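Local coordinates for protein type II restriction enzyme MspI (Moraxella sp., PDB 1SA3) that recognises the double-stranded DNA sequence 5'-CCGG-3' and cleaves it after the first cytosine, leaving terminal 5'-phosphates, at residues E[33-38]-E[98-103]; E[39-44]-E[60-65]; E[83-88]-E[196-201]; E[117-120]-E[125-128]; E[205-208]-E[213-216]. All coordinates share one frame; numbering follows the deposited sequence.

Contact 1: residues E[33-38]-E[98-103]; sequences LYEKYI and TDATIR. With NA (sodium ion), chain G.
Glu35 and Asp99 meet around a sodium ion, the helix giving a carboxylate and the residue just before strand 100-106 a backbone carbonyl. With CG anti to the backbone N (chi1 173°) and the chain extended beyond it, Glu35 reaches straight off its helix and grips the metal with both oxygens. The grip is uneven: OE1 of Glu35 is 2.3 Å from the sodium ion, OE2 of the same group 2.8 Å. O of Asp99 is a ligand at 2.7 Å from the ion. Two waters and OD2 of Asp84 complete the set of oxygens.

Hydrogen bonding enters through water 1, which binds the metal and donates to OD1 of Asp99 at 2.8 Å. The Asp99 carboxylate is thus a second-shell group on this side, while its OD2 accepts from the backbone N of Ile118. Its position belongs to a classic beta bulge, in which Asp99 and Ala100 both face Leu116.

Packing contacts line the rest. CB of Ala100 lies 4.1 Å from OE2 of Glu35, a methyl small enough to sit beside the carboxylate. Further along, CG2 of Ile38 makes an apolar contact with CD1 of Ile102 at 4.2 Å, two branched aliphatic residues suited to the buried space between helix and sheet.

OE2 of Glu35 and O of Asp99, 3.4 Å apart, are not bonded to each other; the shared cation is what brings the two oxygens together. An all-oxygen site of this kind beside DNA, with Asp99 packed on a phosphate, is consistent with the metal site of a PDDEXK nuclease.

Contact 2: residues E[39-44]-E[60-65]; sequences LDIFKD and KDISSK
Ile41 has CG1 beside its backbone N (chi1 -71°) and CD1 carried outward from there, which sends its two methyls to two different residues of helix 57-69. CD1 goes to Ile62, touching CG2 of that residue at 3.8 Å, and the two isoleucines cross at about a right angle. CG2 of Ile41, anti to the backbone N, settles instead 4.0 Å from CB of Ser63. Phe42 has its CG beside the backbone N as well (chi1 -68°), and the ring swings its far end onto the same serine: CZ of Phe42 lies 3.7 Å from CA of Ser63, an oblique approach, while Ser63 O stands in the ring plane at the edge.

Ser63 suits this place because it is small. Its CB accepts a methyl and a ring, and its OG has O of Glu59, one turn back in its own helix, as its main polar partner, with other acceptors nearby, which helps a buried hydroxyl. On another side of helix 57-69, Asp61 OD2 takes Lys65 NZ on its syn lone pair at 2.9 Å, a salt bridge one turn long. Helix 23-41 ends at this contact: Phe42 is the first residue to leave helical angles, and Asp44 then N-caps the next helix through Ser47 N.

The contact is helix-end packing, distant from the DNA. Phe42 also covers Ile102 and Phe104 of strand 100-106, and Ile41 touches Leu5 of helix 4-12. Ile62 is wedged between Tyr37 and Ile38 of helix 23-41 and Tyr214 and Val217 of strand 213-221.

Contact 3: residues E[83-88]-E[196-201]; sequences SDTDLG and GNILHP. With NA (sodium ion), chain G.
Leu87 spreads its two methyls over the 196-201 loop, one to each of two neighbouring residues. CD1 of Leu87 presses on CD2 of Leu199 at 3.7 Å, the two leucines meeting at a slant. CD2 of Leu87 lies 4.0 Å from CD1 of Ile198, and here the side chains run past each other in opposite directions. Ile198 carries CG1 anti to its backbone N (chi1 -164°), which extends CD1 far enough to meet CG2 of Thr85 as well, at 4.2 Å. The branched threonine offers a methyl to the loop, while these aliphatic tips form a small apolar patch near the surface, where Leu87, Ile198 and Leu199 also touch a crystal neighbour.

The loop holds its two apolar residues out on a type I beta turn from Asn197 to His200, closed by His200 N to Asn197 O at 3.0 Å. An Asx turn tightens it: Leu199 N donates to OD1 of Asn197 at 2.9 Å, the N-H...O angle being 160° and the donor standing 28° off the carbonyl plane. Asparagine fits this corner because its short amide can fold back to receive a backbone N two residues on. Ile198 O, at the middle of the turn, accepts from Thr98 OG1.

Strand 77-84, at the outer edge of the five-stranded sheet, finishes just before the apolar patch. Its last residue, Asp84, binds the sodium ion through OD2 at 2.3 Å, sharing the metal with Glu35 and Asp99. Water 2, another ligand of the ion, donates to Thr85 O at 2.6 Å.

Contact 4: residues E[117-120]-E[125-128]; sequences NIKH and KVSI. With nucleotides of chain A.
Two flat groups, the imidazole of His120 and the guanine of DG6 of chain A, mark the ends of this contact; the nucleotide bridges the two segments, and Lys119 reaches across between them. At the imidazole edge, near the ring plane, ND1 of His120 donates to OP1 of DG6 of chain A at 2.7 Å. The backbone N of His120 donates to the same oxygen at 2.9 Å, so OP1 is held by two N-H groups. A chi1 of 86° puts the ring between backbone N and carbonyl carbon, where ND1 can join the main chain at that oxygen. From a position tilted out of the guanine plane, OG of Ser127 donates to N7 at 2.8 Å, a major-groove bond consistent with reading a purine; OG of Ser127 also bonds Lys261 NZ.

The aliphatic stem of Lys119 makes the direct contact between the segments. Its CD lies 3.9 Å from CG1 of Val126, and its CE 3.5 Å from O of Ser127. A bend at chi4 (-54°) then turns NZ of Lys119 to water 3 at 2.9 Å, and this water donates in turn to O of Ile128 at 2.7 Å. A weaker bond ties the water to Asn117 ND2. A long flexible lysine suits a site where methylenes pass beside OP2 and the ammonium extends past it to water 3, with a DNA phosphate as a long, weak ion-pair partner.

Strand 111-121 lies between 100-106 and 203-210 in the large sheet, and His120 also packs on Ser27 and Leu30 of helix 23-41. Strand 127-131 belongs instead to the small antiparallel sheet, where Ile128 rests on Phe260.

Contact 5: residues E[205-208]-E[213-216]; sequences IRFQ and EYVD
Gln208 and Asp216 form an antiparallel hydrogen-bonded pair in the beta hairpin of strands 203-210 and 213-221, which carries a classic bulge: Val215 and Asp216 both face Gln208. With CG anti to the backbone N (chi1 -178°), the Gln208 side chain runs out extended over Val215. Its CB is 3.8 Å from O of Asp216; CG then passes CB of Val215, and CD comes beside CG1. At the tip, OE1 of Gln208 touches CG1 of Val215 at 3.4 Å. A long amide suits this partly exposed side of the hairpin, its methylenes and OE1 lying against the valine.

The backbone explains the bulge. Gln208 N donates to Asp216 O at 2.9 Å with an N-H...O angle of 165°. Gln208 O accepts from Val215 N at 2.8 Å, more bent at 139°, and only weakly from Asp216 N. Asp216 turns its OD1 to Lys65 of helix 57-69.

Inward, Phe207 packs on Ile38 and Tyr34 of helix 23-41, and Tyr214 on Gln58 of helix 57-69, aromatic residues broad enough to fill the space between hairpin and helices. The two rings meet rim to rim, CD2 of Phe207 and CE1 of Tyr214 being 3.6 Å apart, each lying in the plane of the other ring.

From the N terminus, helix 23-41 opens contact 1, which closes when strand 100-106 returns beside it. Nested within that loop, contact 2 fastens the end of the same helix to helix 57-69. Contact 3 starts at residue 83, inside the loop of contact 1, and ends at 196-201, so the two cross; they share the sodium ion and both its waters. Contact 4 is a short closure nested within contact 3, joining the large sheet to the small one. Contact 5 follows in series as the hairpin that finishes the large sheet. Lys65 of contact 2 bridges to Asp216 of contact 5, while strands 117-120 and 205-208 pair side by side.

Contact 1: residues E[33-38]-E[98-103]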
# COMPACT_ATOMS: atom_id res chain seq x y z
N LEU E 33 1.52 -13.48 7.20
CA LEU E 33 2.32 -14.45 6.47
C LEU E 33 3.03 -13.83 5.29
O LEU E 33 4.22 -14.06 5.08
CB LEU E 33 1.44 -15.61 6.00
CG LEU E 33 2.13 -16.81 5.34
CD1 LEU E 33 1.20 -18.03 5.37
CD2 LEU E 33 2.54 -16.47 3.91
N TYR E 34 2.32 -13.02 4.50
CA TYR E 34 2.96 -12.43 3.34
C TYR E 34 3.95 -11.32 3.68
O TYR E 34 4.86 -11.03 2.90
CB TYR E 34 1.91 -11.99 2.32
CG TYR E 34 1.46 -13.17 1.49
CD1 TYR E 34 0.32 -13.91 1.84
CD2 TYR E 34 2.25 -13.63 0.44
CE1 TYR E 34 -0.02 -15.08 1.15
CE2 TYR E 34 1.93 -14.79 -0.25
CZ TYR E 34 0.80 -15.51 0.11
OH TYR E 34 0.51 -16.68 -0.58
N GLU E 35 3.79 -10.71 4.85
CA GLU E 35 4.76 -9.70 5.27
C GLU E 35 6.03 -10.49 5.55
O GLU E 35 7.13 -10.12 5.12
CB GLU E 35 4.33 -9.00 6.56
CG GLU E 35 5.42 -8.07 7.09
CD GLU E 35 5.04 -7.37 8.38
OE1 GLU E 35 3.87 -6.95 8.50
OE2 GLU E 35 5.91 -7.23 9.26
N LYS E 36 5.88 -11.61 6.25
CA LYS E 36 7.01 -12.45 6.60
C LYS E 36 7.70 -13.03 5.36
O LYS E 36 8.91 -13.24 5.36
CB LYS E 36 6.54 -13.58 7.53
CG LYS E 36 7.55 -13.98 8.59
CD LYS E 36 8.38 -15.16 8.15
CE LYS E 36 9.23 -15.69 9.30
NZ LYS E 36 9.81 -17.02 8.96
N TYR E 37 6.92 -13.28 4.32
CA TYR E 37 7.45 -13.82 3.07
C TYR E 37 8.48 -12.84 2.50
O TYR E 37 9.55 -13.24 2.06
CB TYR E 37 6.29 -14.03 2.09
CG TYR E 37 6.60 -14.78 0.80
CD1 TYR E 37 7.63 -15.72 0.73
CD2 TYR E 37 5.81 -14.58 -0.33
CE1 TYR E 37 7.85 -16.44 -0.46
CE2 TYR E 37 6.01 -15.28 -1.49
CZ TYR E 37 7.03 -16.21 -1.56
OH TYR E 37 7.20 -16.91 -2.73
N ILE E 38 8.16 -11.55 2.55
CA ILE E 38 9.09 -10.53 2.06
C ILE E 38 10.31 -10.45 2.98
O ILE E 38 11.44 -10.40 2.51
CB ILE E 38 8.43 -9.12 1.98
CG1 ILE E 38 7.30 -9.12 0.94
CG2 ILE E 38 9.46 -8.05 1.62
CD1 ILE E 38 7.77 -9.33 -0.49
N THR E 98 3.92 2.37 7.50
CA THR E 98 5.04 1.45 7.27
C THR E 98 4.88 0.12 8.00
O THR E 98 4.84 0.08 9.23
CB THR E 98 6.36 2.12 7.68
OG1 THR E 98 6.52 3.34 6.95
CG2 THR E 98 7.54 1.21 7.37
N ASP E 99 4.78 -0.96 7.23
CA ASP E 99 4.62 -2.29 7.81
C ASP E 99 5.93 -2.98 8.11
O ASP E 99 6.00 -3.82 9.01
CB ASP E 99 3.83 -3.20 6.85
CG ASP E 99 2.38 -2.79 6.71
OD1 ASP E 99 1.76 -2.46 7.74
OD2 ASP E 99 1.85 -2.80 5.58
N ALA E 100 6.97 -2.63 7.35
CA ALA E 100 8.28 -3.25 7.52
C ALA E 100 9.31 -2.48 6.73
O ALA E 100 8.96 -1.61 5.93
CB ALA E 100 8.24 -4.69 7.02
N THR E 101 10.58 -2.80 6.94
CA THR E 101 11.65 -2.14 6.23
C THR E 101 12.73 -3.11 5.77
O THR E 101 12.91 -4.19 6.34
CB THR E 101 12.34 -1.06 7.09
OG1 THR E 101 12.97 -1.67 8.23
CG2 THR E 101 11.32 -0.05 7.59
N ILE E 102 13.44 -2.71 4.72
CA ILE E 102 14.57 -3.47 4.18
C ILE E 102 15.68 -2.42 4.07
O ILE E 102 15.42 -1.30 3.61
CB ILE E 102 14.32 -4.00 2.76
CG1 ILE E 102 13.15 -4.99 2.76
CG2 ILE E 102 15.60 -4.68 2.21
CD1 ILE E 102 12.77 -5.45 1.37
N ARG E 103 16.88 -2.75 4.53
CA ARG E 103 18.00 -1.83 4.41
C ARG E 103 19.06 -2.47 3.51
O ARG E 103 19.48 -3.60 3.76
CB ARG E 103 18.62 -1.51 5.77
CG ARG E 103 19.89 -0.66 5.66
CD ARG E 103 20.48 -0.32 7.03
NE ARG E 103 19.60 0.55 7.80
CZ ARG E 103 19.38 1.84 7.54
NH1 ARG E 103 19.98 2.44 6.53
NH2 ARG E 103 18.54 2.53 8.31
NA NA G . 4.13 -5.33 10.17
O HOH W 1 1.94 -4.72 9.40
O HOH W 2 3.88 -3.47 11.48

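Contact 2: residues E[39-44]-E[60-65]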
# COMPACT_ATOMS: atom_id res chain seq x y z
N LEU E 39 10.07 -10.45 4.29
CA LEU E 39 11.16 -10.36 5.25
C LEU E 39 12.17 -11.49 5.08
O LEU E 39 13.39 -11.26 5.16
CB LEU E 39 10.62 -10.35 6.68
CG LEU E 39 9.71 -9.18 7.11
CD1 LEU E 39 9.18 -9.46 8.51
CD2 LEU E 39 10.48 -7.87 7.10
N ASP E 40 11.69 -12.70 4.82
CA ASP E 40 12.58 -13.84 4.65
C ASP E 40 13.35 -13.80 3.33
O ASP E 40 14.52 -14.19 3.29
CB ASP E 40 11.78 -15.15 4.75
CG ASP E 40 11.42 -15.51 6.18
OD1 ASP E 40 11.89 -14.81 7.11
OD2 ASP E 40 10.68 -16.50 6.38
N ILE E 41 12.71 -13.34 2.27
CA ILE E 41 13.39 -13.26 0.98
C ILE E 41 14.56 -12.28 1.10
O ILE E 41 15.63 -12.51 0.52
CB ILE E 41 12.42 -12.80 -0.14
CG1 ILE E 41 11.42 -13.92 -0.45
CG2 ILE E 41 13.21 -12.43 -1.40
CD1 ILE E 41 10.30 -13.51 -1.40
N PHE E 42 14.36 -11.21 1.88
CA PHE E 42 15.39 -10.18 2.08
C PHE E 42 15.98 -10.19 3.48
O PHE E 42 16.38 -9.14 4.00
CB PHE E 42 14.80 -8.79 1.78
CG PHE E 42 14.47 -8.57 0.33
CD1 PHE E 42 13.29 -9.07 -0.21
CD2 PHE E 42 15.35 -7.89 -0.51
CE1 PHE E 42 12.99 -8.91 -1.56
CE2 PHE E 42 15.07 -7.72 -1.86
CZ PHE E 42 13.89 -8.23 -2.39
N LYS E 43 16.05 -11.36 4.10
CA LYS E 43 16.57 -11.50 5.46
C LYS E 43 18.05 -11.15 5.56
O LYS E 43 18.47 -10.48 6.51
CB LYS E 43 16.34 -12.93 5.95
CG LYS E 43 16.67 -13.14 7.42
CD LYS E 43 16.44 -14.59 7.82
CE LYS E 43 16.48 -14.75 9.33
NZ LYS E 43 15.41 -13.94 9.97
N ASP E 44 18.83 -11.63 4.61
CA ASP E 44 20.27 -11.38 4.58
C ASP E 44 20.80 -11.52 3.17
O ASP E 44 20.09 -11.95 2.26
CB ASP E 44 20.99 -12.34 5.52
CG ASP E 44 20.49 -13.77 5.38
OD1 ASP E 44 20.26 -14.40 6.43
OD2 ASP E 44 20.34 -14.24 4.24
N LYS E 60 12.33 -15.23 -7.18
CA LYS E 60 13.16 -14.40 -8.06
C LYS E 60 12.28 -13.31 -8.65
O LYS E 60 12.70 -12.15 -8.76
CB LYS E 60 13.79 -15.21 -9.19
CG LYS E 60 14.73 -14.36 -10.05
CD LYS E 60 15.23 -15.08 -11.30
CE LYS E 60 16.17 -14.16 -12.10
NZ LYS E 60 16.54 -14.70 -13.43
N ASP E 61 11.06 -13.67 -9.04
CA ASP E 61 10.13 -12.69 -9.61
C ASP E 61 9.82 -11.62 -8.57
O ASP E 61 9.80 -10.43 -8.88
CB ASP E 61 8.82 -13.36 -10.05
CG ASP E 61 7.81 -12.36 -10.61
OD1 ASP E 61 8.15 -11.63 -11.56
OD2 ASP E 61 6.66 -12.30 -10.10
N ILE E 62 9.57 -12.04 -7.34
CA ILE E 62 9.26 -11.12 -6.24
C ILE E 62 10.44 -10.21 -5.93
O ILE E 62 10.30 -8.98 -5.91
CB ILE E 62 8.86 -11.92 -4.98
CG1 ILE E 62 7.57 -12.70 -5.26
CG2 ILE E 62 8.70 -10.97 -3.78
CD1 ILE E 62 7.23 -13.75 -4.18
N SER E 63 11.62 -10.80 -5.72
CA SER E 63 12.80 -10.00 -5.42
C SER E 63 13.19 -9.06 -6.57
O SER E 63 13.56 -7.90 -6.34
CB SER E 63 13.97 -10.92 -5.03
OG SER E 63 14.30 -11.84 -6.06
N SER E 64 13.10 -9.53 -7.82
CA SER E 64 13.42 -8.69 -8.97
C SER E 64 12.45 -7.51 -9.09
O SER E 64 12.85 -6.40 -9.41
CB SER E 64 13.39 -9.49 -10.28
OG SER E 64 14.50 -10.36 -10.38
N LYS E 65 11.17 -7.75 -8.84
CA LYS E 65 10.19 -6.67 -8.91
C LYS E 65 10.49 -5.63 -7.83
O LYS E 65 10.31 -4.43 -8.05
CB LYS E 65 8.76 -7.21 -8.71
CG LYS E 65 8.17 -7.88 -9.95
CD LYS E 65 6.84 -8.54 -9.63
CE LYS E 65 6.24 -9.17 -10.89
NZ LYS E 65 5.01 -9.96 -10.62

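Contact 3: residues E[83-88]-E[196-201]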
# COMPACT_ATOMS: atom_id res chain seq x y z
N SER E 83 13.16 -6.06 8.60
CA SER E 83 12.47 -6.22 9.87
C SER E 83 11.08 -5.62 9.87
O SER E 83 10.77 -4.70 9.11
CB SER E 83 13.28 -5.57 10.99
OG SER E 83 13.20 -4.15 10.92
N ASP E 84 10.24 -6.18 10.74
CA ASP E 84 8.88 -5.71 10.94
C ASP E 84 9.02 -4.31 11.52
O ASP E 84 10.00 -4.02 12.22
CB ASP E 84 8.18 -6.61 11.96
CG ASP E 84 6.81 -6.08 12.36
OD1 ASP E 84 6.49 -6.14 13.57
OD2 ASP E 84 6.06 -5.61 11.48
N THR E 85 8.07 -3.44 11.24
CA THR E 85 8.13 -2.08 11.76
C THR E 85 7.05 -1.88 12.80
O THR E 85 5.86 -2.06 12.53
CB THR E 85 7.93 -1.04 10.64
OG1 THR E 85 9.00 -1.17 9.69
CG2 THR E 85 7.95 0.39 11.20
N ASP E 86 7.46 -1.50 14.00
CA ASP E 86 6.51 -1.26 15.07
C ASP E 86 7.10 -0.13 15.90
O ASP E 86 7.86 -0.36 16.83
CB ASP E 86 6.33 -2.53 15.90
CG ASP E 86 5.44 -2.32 17.10
OD1 ASP E 86 4.43 -1.58 16.98
OD2 ASP E 86 5.74 -2.90 18.16
N LEU E 87 6.74 1.09 15.53
CA LEU E 87 7.26 2.28 16.20
C LEU E 87 6.50 2.65 17.47
O LEU E 87 7.03 3.36 18.34
CB LEU E 87 7.25 3.45 15.22
CG LEU E 87 7.88 3.11 13.87
CD1 LEU E 87 7.80 4.32 12.95
CD2 LEU E 87 9.32 2.66 14.07
N GLY E 88 5.26 2.18 17.57
CA GLY E 88 4.46 2.47 18.74
C GLY E 88 4.15 3.94 18.92
O GLY E 88 4.02 4.43 20.04
N GLY E 196 13.29 6.99 2.07
CA GLY E 196 14.11 6.52 3.17
C GLY E 196 13.67 6.95 4.56
O GLY E 196 14.40 6.75 5.53
N ASN E 197 12.49 7.53 4.67
CA ASN E 197 11.97 7.97 5.97
C ASN E 197 11.09 6.85 6.50
O ASN E 197 10.07 6.53 5.89
CB ASN E 197 11.15 9.25 5.81
CG ASN E 197 10.72 9.84 7.14
OD1 ASN E 197 10.43 9.12 8.10
ND2 ASN E 197 10.66 11.17 7.20
N ILE E 198 11.45 6.26 7.63
CA ILE E 198 10.68 5.14 8.18
C ILE E 198 9.20 5.44 8.46
O ILE E 198 8.38 4.52 8.50
CB ILE E 198 11.36 4.59 9.46
CG1 ILE E 198 10.80 3.20 9.79
CG2 ILE E 198 11.17 5.55 10.62
CD1 ILE E 198 11.61 2.47 10.85
N LEU E 199 8.85 6.71 8.62
CA LEU E 199 7.46 7.08 8.88
C LEU E 199 6.57 7.03 7.64
O LEU E 199 5.35 7.09 7.75
CB LEU E 199 7.39 8.50 9.47
CG LEU E 199 8.13 8.71 10.79
CD1 LEU E 199 8.08 10.18 11.18
CD2 LEU E 199 7.50 7.84 11.87
N HIS E 200 7.18 6.95 6.46
CA HIS E 200 6.42 6.93 5.20
C HIS E 200 6.92 5.84 4.25
O HIS E 200 8.07 5.86 3.82
CB HIS E 200 6.54 8.29 4.51
CG HIS E 200 6.21 9.44 5.40
ND1 HIS E 200 4.93 9.69 5.85
CD2 HIS E 200 7.00 10.37 5.99
CE1 HIS E 200 4.95 10.71 6.69
NE2 HIS E 200 6.20 11.15 6.79
N PRO E 201 6.04 4.88 3.90
CA PRO E 201 6.43 3.78 2.99
C PRO E 201 6.90 4.31 1.63
O PRO E 201 6.32 5.27 1.11
CB PRO E 201 5.14 2.97 2.84
CG PRO E 201 4.33 3.34 4.04
CD PRO E 201 4.61 4.79 4.24
NA NA G . 4.13 -5.33 10.17
O HOH W 2 3.88 -3.47 11.48
O HOH W 1 1.94 -4.72 9.40

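Contact 4: residues E[117-120]-E[125-128]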
# COMPACT_ATOMS: atom_id res chain seq x y z
N ASN E 117 4.93 -0.96 2.66
CA ASN E 117 3.55 -1.17 3.07
C ASN E 117 3.20 -2.46 2.33
O ASN E 117 3.39 -2.56 1.12
CB ASN E 117 2.63 -0.04 2.62
CG ASN E 117 1.18 -0.28 3.02
OD1 ASN E 117 0.42 -0.89 2.29
ND2 ASN E 117 0.81 0.18 4.21
N ILE E 118 2.71 -3.46 3.06
CA ILE E 118 2.41 -4.76 2.45
C ILE E 118 0.99 -5.21 2.72
O ILE E 118 0.54 -5.18 3.86
CB ILE E 118 3.38 -5.83 2.99
CG1 ILE E 118 4.82 -5.33 2.87
CG2 ILE E 118 3.20 -7.15 2.20
CD1 ILE E 118 5.87 -6.25 3.50
N LYS E 119 0.30 -5.65 1.67
CA LYS E 119 -1.07 -6.13 1.80
C LYS E 119 -1.32 -7.35 0.94
O LYS E 119 -0.51 -7.68 0.06
CB LYS E 119 -2.08 -5.06 1.36
CG LYS E 119 -2.09 -3.78 2.17
CD LYS E 119 -3.15 -2.82 1.61
CE LYS E 119 -3.01 -1.44 2.23
NZ LYS E 119 -3.04 -1.49 3.72
N HIS E 120 -2.43 -8.03 1.21
CA HIS E 120 -2.84 -9.18 0.42
C HIS E 120 -4.31 -8.94 0.10
O HIS E 120 -5.04 -8.35 0.90
CB HIS E 120 -2.70 -10.50 1.20
CG HIS E 120 -3.89 -10.84 2.04
ND1 HIS E 120 -4.22 -10.14 3.18
CD2 HIS E 120 -4.82 -11.81 1.91
CE1 HIS E 120 -5.31 -10.66 3.71
NE2 HIS E 120 -5.70 -11.67 2.96
N LYS E 125 -8.07 -3.84 -6.22
CA LYS E 125 -8.17 -2.70 -5.32
C LYS E 125 -8.59 -3.19 -3.93
O LYS E 125 -9.44 -4.07 -3.80
CB LYS E 125 -9.20 -1.68 -5.83
CG LYS E 125 -8.62 -0.52 -6.66
CD LYS E 125 -8.27 -0.92 -8.08
CE LYS E 125 -7.57 0.22 -8.81
NZ LYS E 125 -8.30 1.52 -8.63
N VAL E 126 -7.98 -2.61 -2.91
CA VAL E 126 -8.29 -2.97 -1.54
C VAL E 126 -8.12 -1.73 -0.66
O VAL E 126 -7.43 -0.79 -1.04
CB VAL E 126 -7.34 -4.08 -1.05
CG1 VAL E 126 -5.91 -3.55 -1.04
CG2 VAL E 126 -7.77 -4.58 0.32
N SER E 127 -8.77 -1.75 0.49
CA SER E 127 -8.70 -0.63 1.42
C SER E 127 -7.27 -0.22 1.72
O SER E 127 -6.44 -1.05 2.07
CB SER E 127 -9.41 -1.01 2.72
OG SER E 127 -10.75 -1.39 2.47
N ILE E 128 -6.98 1.07 1.57
CA ILE E 128 -5.65 1.59 1.87
C ILE E 128 -5.66 2.42 3.14
O ILE E 128 -4.62 2.57 3.79
CB ILE E 128 -5.09 2.46 0.73
CG1 ILE E 128 -6.14 3.45 0.26
CG2 ILE E 128 -4.58 1.56 -0.40
CD1 ILE E 128 -5.66 4.37 -0.86
P DG A 6 -4.85 -6.70 4.18
OP1 DG A 6 -3.68 -7.50 3.72
OP2 DG A 6 -5.10 -5.37 3.57
O5' DG A 6 -6.19 -7.55 4.05
C5' DG A 6 -7.23 -7.15 3.17
C4' DG A 6 -8.46 -7.98 3.43
O4' DG A 6 -9.16 -7.33 4.53
C3' DG A 6 -9.44 -7.96 2.27
O3' DG A 6 -9.46 -9.16 1.51
C2' DG A 6 -10.81 -7.76 2.89
C1' DG A 6 -10.56 -7.29 4.31
N9 DG A 6 -10.99 -5.89 4.33
C8 DG A 6 -10.20 -4.76 4.22
N7 DG A 6 -10.90 -3.66 4.10
C5 DG A 6 -12.22 -4.08 4.17
C6 DG A 6 -13.43 -3.33 4.08
O6 DG A 6 -13.58 -2.11 3.91
N1 DG A 6 -14.55 -4.15 4.20
C2 DG A 6 -14.51 -5.52 4.37
N2 DG A 6 -15.71 -6.15 4.46
N3 DG A 6 -13.39 -6.23 4.45
C4 DG A 6 -12.29 -5.45 4.34
O HOH W 3 -2.29 1.29 3.60

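Contact 5: residues E[205-208]-E[213-216]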
# COMPACT_ATOMS: atom_id res chain seq x y z
N ILE E 205 3.60 -2.93 -1.76
CA ILE E 205 3.65 -4.33 -2.19
C ILE E 205 2.26 -4.91 -2.05
O ILE E 205 1.67 -4.87 -0.98
CB ILE E 205 4.64 -5.13 -1.30
CG1 ILE E 205 6.04 -4.54 -1.41
CG2 ILE E 205 4.64 -6.61 -1.70
CD1 ILE E 205 7.09 -5.23 -0.55
N ARG E 206 1.73 -5.44 -3.15
CA ARG E 206 0.40 -6.02 -3.16
C ARG E 206 0.41 -7.46 -3.66
O ARG E 206 0.63 -7.71 -4.84
CB ARG E 206 -0.54 -5.20 -4.05
CG ARG E 206 -0.70 -3.74 -3.64
CD ARG E 206 -1.38 -3.61 -2.29
NE ARG E 206 -1.60 -2.21 -1.93
CZ ARG E 206 -2.40 -1.39 -2.61
NH1 ARG E 206 -3.06 -1.82 -3.67
NH2 ARG E 206 -2.53 -0.13 -2.22
N PHE E 207 0.17 -8.40 -2.75
CA PHE E 207 0.11 -9.81 -3.10
C PHE E 207 -1.32 -10.15 -3.50
O PHE E 207 -2.27 -9.83 -2.77
CB PHE E 207 0.49 -10.70 -1.91
CG PHE E 207 1.95 -10.76 -1.64
CD1 PHE E 207 2.52 -9.99 -0.64
CD2 PHE E 207 2.77 -11.59 -2.39
CE1 PHE E 207 3.89 -10.05 -0.38
CE2 PHE E 207 4.14 -11.66 -2.14
CZ PHE E 207 4.70 -10.89 -1.14
N GLN E 208 -1.48 -10.76 -4.66
CA GLN E 208 -2.79 -11.18 -5.10
C GLN E 208 -2.92 -12.62 -4.61
O GLN E 208 -2.17 -13.50 -5.02
CB GLN E 208 -2.91 -11.12 -6.62
CG GLN E 208 -4.29 -11.52 -7.12
CD GLN E 208 -4.43 -11.32 -8.61
OE1 GLN E 208 -3.54 -11.70 -9.38
NE2 GLN E 208 -5.54 -10.73 -9.03
N GLU E 213 -4.41 -19.02 -1.79
CA GLU E 213 -3.13 -19.25 -2.46
C GLU E 213 -2.54 -18.09 -3.24
O GLU E 213 -3.27 -17.26 -3.78
CB GLU E 213 -3.26 -20.45 -3.40
CG GLU E 213 -3.79 -21.73 -2.74
CD GLU E 213 -2.89 -22.23 -1.63
OE1 GLU E 213 -1.67 -22.35 -1.85
OE2 GLU E 213 -3.40 -22.53 -0.53
N TYR E 214 -1.21 -18.06 -3.31
CA TYR E 214 -0.48 -17.03 -4.04
C TYR E 214 -0.83 -17.04 -5.53
O TYR E 214 -0.91 -18.10 -6.14
CB TYR E 214 1.03 -17.27 -3.90
CG TYR E 214 1.89 -16.30 -4.67
CD1 TYR E 214 2.28 -15.08 -4.11
CD2 TYR E 214 2.33 -16.60 -5.96
CE1 TYR E 214 3.09 -14.19 -4.81
CE2 TYR E 214 3.15 -15.71 -6.67
CZ TYR E 214 3.53 -14.51 -6.08
OH TYR E 214 4.35 -13.62 -6.75
N VAL E 215 -1.04 -15.86 -6.10
CA VAL E 215 -1.32 -15.76 -7.52
C VAL E 215 -0.21 -14.95 -8.18
O VAL E 215 0.39 -15.41 -9.14
CB VAL E 215 -2.67 -15.10 -7.79
CG1 VAL E 215 -2.91 -14.99 -9.29
CG2 VAL E 215 -3.78 -15.92 -7.13
N ASP E 216 0.06 -13.77 -7.65
CA ASP E 216 1.11 -12.91 -8.20
C ASP E 216 1.37 -11.79 -7.20
O ASP E 216 0.77 -11.74 -6.13
CB ASP E 216 0.62 -12.29 -9.52
CG ASP E 216 1.76 -11.84 -10.42
OD1 ASP E 216 2.93 -11.89 -9.99
OD2 ASP E 216 1.48 -11.42 -11.57